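PDB 3IUS: NAD-dependent epimerase/dehydratase domain-containing protein from Ruegeria pomeroyi DSS-3, which is of unknown function but is probably an NAD(P)-binding, Rossmann-type relative of the epimerases and dehydratases. Local coordinates for residues H184-Q190 against V266-Y270. Sequence-based numbering, arbitrary orientation.
Sequences HVEDIAQ and VRLKY
Asp187 receives two consecutive backbone amides of the loop at its carboxylate: Lys269 N donates to OD1 at 2.8 Å, almost straight, and Tyr270 N reaches the syn lone pair of OD2 at 3.0 Å. A short side chain with two acceptor oxygens suits this buried helix position facing an irregular loop. OD1 takes a second bond, from Gln190 NE2 one helical turn on; the glutamine side chain is long enough for NE2 to donate also to Arg267 O (3.0 Å), from above the carbonyl plane. An alanine in place of Asp187 would probably leave both loop amides without their acceptors and Gln190 freer to turn. Water bridges Gln190 OE1 to Arg267 N, and another joins His184 N, Asp187 OD2 and Tyr270 O. The bonds tie the start of helix 185-197, which follows strand 182-184 of the parallel Rossmann-type sheet, to the loop leading into helix 273-282. At the N-cap, His184 has CG anti to its own N (chi1 -172°), and its imidazole stacks on Tyr270, centroids 4.0 Å apart and planes at 30°, Tyr270 CE2 over the imidazole centre. Tyr270 OH hydrogen-bonds to Glu285 O. Lys269 methylenes pass Glu186 CB (CD to CB 4.1 Å).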
loop_
_atom_site.group_PDB
_atom_site.type_symbol
_atom_site.label_atom_id
_atom_site.label_comp_id
_atom_site.label_asym_id
_atom_site.label_seq_id
_atom_site.Cartn_x
_atom_site.Cartn_y
_atom_site.Cartn_z
ATOM N N HIS A 184 4.157 -3.399 -7.120
ATOM C CA HIS A 184 3.867 -2.393 -8.137
ATOM C C HIS A 184 2.435 -1.909 -7.967
ATOM O O HIS A 184 1.527 -2.712 -7.724
ATOM C CB HIS A 184 4.071 -2.960 -9.544
ATOM C CG HIS A 184 3.981 -1.928 -10.624
ATOM N ND1 HIS A 184 5.079 -1.507 -11.344
ATOM C CD2 HIS A 184 2.927 -1.221 -11.095
ATOM C CE1 HIS A 184 4.702 -0.589 -12.218
ATOM N NE2 HIS A 184 3.402 -0.400 -12.087
ATOM N N VAL A 185 2.236 -0.600 -8.081
ATOM C CA VAL A 185 0.923 -0.003 -7.841
ATOM C C VAL A 185 -0.177 -0.580 -8.742
ATOM O O VAL A 185 -1.339 -0.707 -8.320
ATOM C CB VAL A 185 0.977 1.546 -7.931
ATOM C CG1 VAL A 185 1.323 2.004 -9.347
ATOM C CG2 VAL A 185 -0.328 2.162 -7.441
ATOM N N GLU A 186 0.180 -0.951 -9.969
ATOM C CA GLU A 186 -0.788 -1.584 -10.870
ATOM C C GLU A 186 -1.295 -2.914 -10.319
ATOM O O GLU A 186 -2.465 -3.264 -10.488
ATOM C CB GLU A 186 -0.208 -1.770 -12.274
ATOM C CG GLU A 186 -0.242 -0.506 -13.128
ATOM C CD GLU A 186 -1.657 -0.062 -13.484
ATOM O OE1 GLU A 186 -1.831 1.108 -13.894
ATOM O OE2 GLU A 186 -2.596 -0.878 -13.360
ATOM N N ASP A 187 -0.409 -3.659 -9.661
ATOM C CA ASP A 187 -0.785 -4.932 -9.069
ATOM C C ASP A 187 -1.650 -4.752 -7.826
ATOM O O ASP A 187 -2.531 -5.571 -7.546
ATOM C CB ASP A 187 0.454 -5.783 -8.786
ATOM C CG ASP A 187 0.974 -6.476 -10.037
ATOM O OD1 ASP A 187 0.137 -6.816 -10.907
ATOM O OD2 ASP A 187 2.203 -6.671 -10.160
ATOM N N ILE A 188 -1.419 -3.678 -7.082
ATOM C CA ILE A 188 -2.333 -3.352 -5.995
ATOM C C ILE A 188 -3.736 -3.123 -6.562
ATOM O O ILE A 188 -4.738 -3.620 -6.022
ATOM C CB ILE A 188 -1.894 -2.102 -5.216
ATOM C CG1 ILE A 188 -0.478 -2.284 -4.658
ATOM C CG2 ILE A 188 -2.895 -1.819 -4.097
ATOM C CD1 ILE A 188 0.130 -1.005 -4.062
ATOM N N ALA A 189 -3.807 -2.381 -7.663
ATOM C CA ALA A 189 -5.088 -2.090 -8.303
ATOM C C ALA A 189 -5.808 -3.381 -8.703
ATOM O O ALA A 189 -7.023 -3.506 -8.532
ATOM C CB ALA A 189 -4.889 -1.180 -9.510
ATOM N N GLN A 190 -5.042 -4.341 -9.219
ATOM C CA GLN A 190 -5.572 -5.648 -9.585
ATOM C C GLN A 190 -6.202 -6.348 -8.391
ATOM O O GLN A 190 -7.317 -6.869 -8.469
ATOM C CB GLN A 190 -4.462 -6.541 -10.141
ATOM C CG GLN A 190 -4.188 -6.374 -11.618
ATOM C CD GLN A 190 -3.595 -7.633 -12.227
ATOM O OE1 GLN A 190 -4.240 -8.312 -13.023
ATOM N NE2 GLN A 190 -2.370 -7.959 -11.838
ATOM N N VAL A 266 -5.676 -13.413 -8.782
ATOM C CA VAL A 266 -4.748 -12.403 -9.277
ATOM C C VAL A 266 -3.495 -13.024 -9.877
ATOM O O VAL A 266 -2.921 -13.958 -9.323
ATOM C CB VAL A 266 -4.339 -11.419 -8.160
ATOM C CG1 VAL A 266 -3.091 -10.629 -8.567
ATOM C CG2 VAL A 266 -5.495 -10.488 -7.830
ATOM N N ARG A 267 -3.080 -12.496 -11.023
ATOM C CA ARG A 267 -1.815 -12.874 -11.616
ATOM C C ARG A 267 -0.973 -11.613 -11.779
ATOM O O ARG A 267 -1.316 -10.718 -12.549
ATOM C CB ARG A 267 -2.025 -13.583 -12.958
ATOM C CG ARG A 267 -0.744 -14.117 -13.555
ATOM C CD ARG A 267 -0.975 -15.215 -14.595
ATOM N NE ARG A 267 0.281 -15.904 -14.882
ATOM C CZ ARG A 267 1.276 -15.364 -15.578
ATOM N NH1 ARG A 267 2.394 -16.046 -15.784
ATOM N NH2 ARG A 267 1.151 -14.142 -16.077
ATOM N N LEU A 268 0.121 -11.544 -11.029
ATOM C CA LEU A 268 0.960 -10.354 -10.994
ATOM C C LEU A 268 1.464 -9.926 -12.372
ATOM O O LEU A 268 1.989 -10.739 -13.137
ATOM C CB LEU A 268 2.148 -10.571 -10.060
ATOM C CG LEU A 268 1.872 -10.887 -8.590
ATOM C CD1 LEU A 268 3.207 -11.021 -7.842
ATOM C CD2 LEU A 268 0.982 -9.815 -7.964
ATOM N N LYS A 269 1.294 -8.642 -12.673
ATOM C CA LYS A 269 1.832 -8.048 -13.894
ATOM C C LYS A 269 3.334 -7.901 -13.750
ATOM O O LYS A 269 4.082 -8.013 -14.724
ATOM C CB LYS A 269 1.233 -6.660 -14.134
ATOM C CG LYS A 269 -0.241 -6.633 -14.490
ATOM C CD LYS A 269 -0.754 -5.195 -14.514
ATOM C CE LYS A 269 -2.054 -5.063 -15.300
ATOM N NZ LYS A 269 -3.210 -5.728 -14.632
ATOM N N TYR A 270 3.771 -7.625 -12.529
ATOM C CA TYR A 270 5.189 -7.419 -12.259
ATOM C C TYR A 270 5.623 -8.268 -11.065
ATOM O O TYR A 270 5.685 -7.784 -9.940
ATOM C CB TYR A 270 5.490 -5.938 -12.010
ATOM C CG TYR A 270 4.964 -5.016 -13.089
ATOM C CD1 TYR A 270 5.603 -4.920 -14.320
ATOM C CD2 TYR A 270 3.842 -4.229 -12.873
ATOM C CE1 TYR A 270 5.126 -4.075 -15.314
ATOM C CE2 TYR A 270 3.358 -3.381 -13.861
ATOM C CZ TYR A 270 4.007 -3.306 -15.076
ATOM O OH TYR A 270 3.526 -2.461 -16.054
HETATM O O HOH W 1 3.984 -6.050 -8.175
HETATM O O HOH W 2 -4.918 -11.024 -12.677
#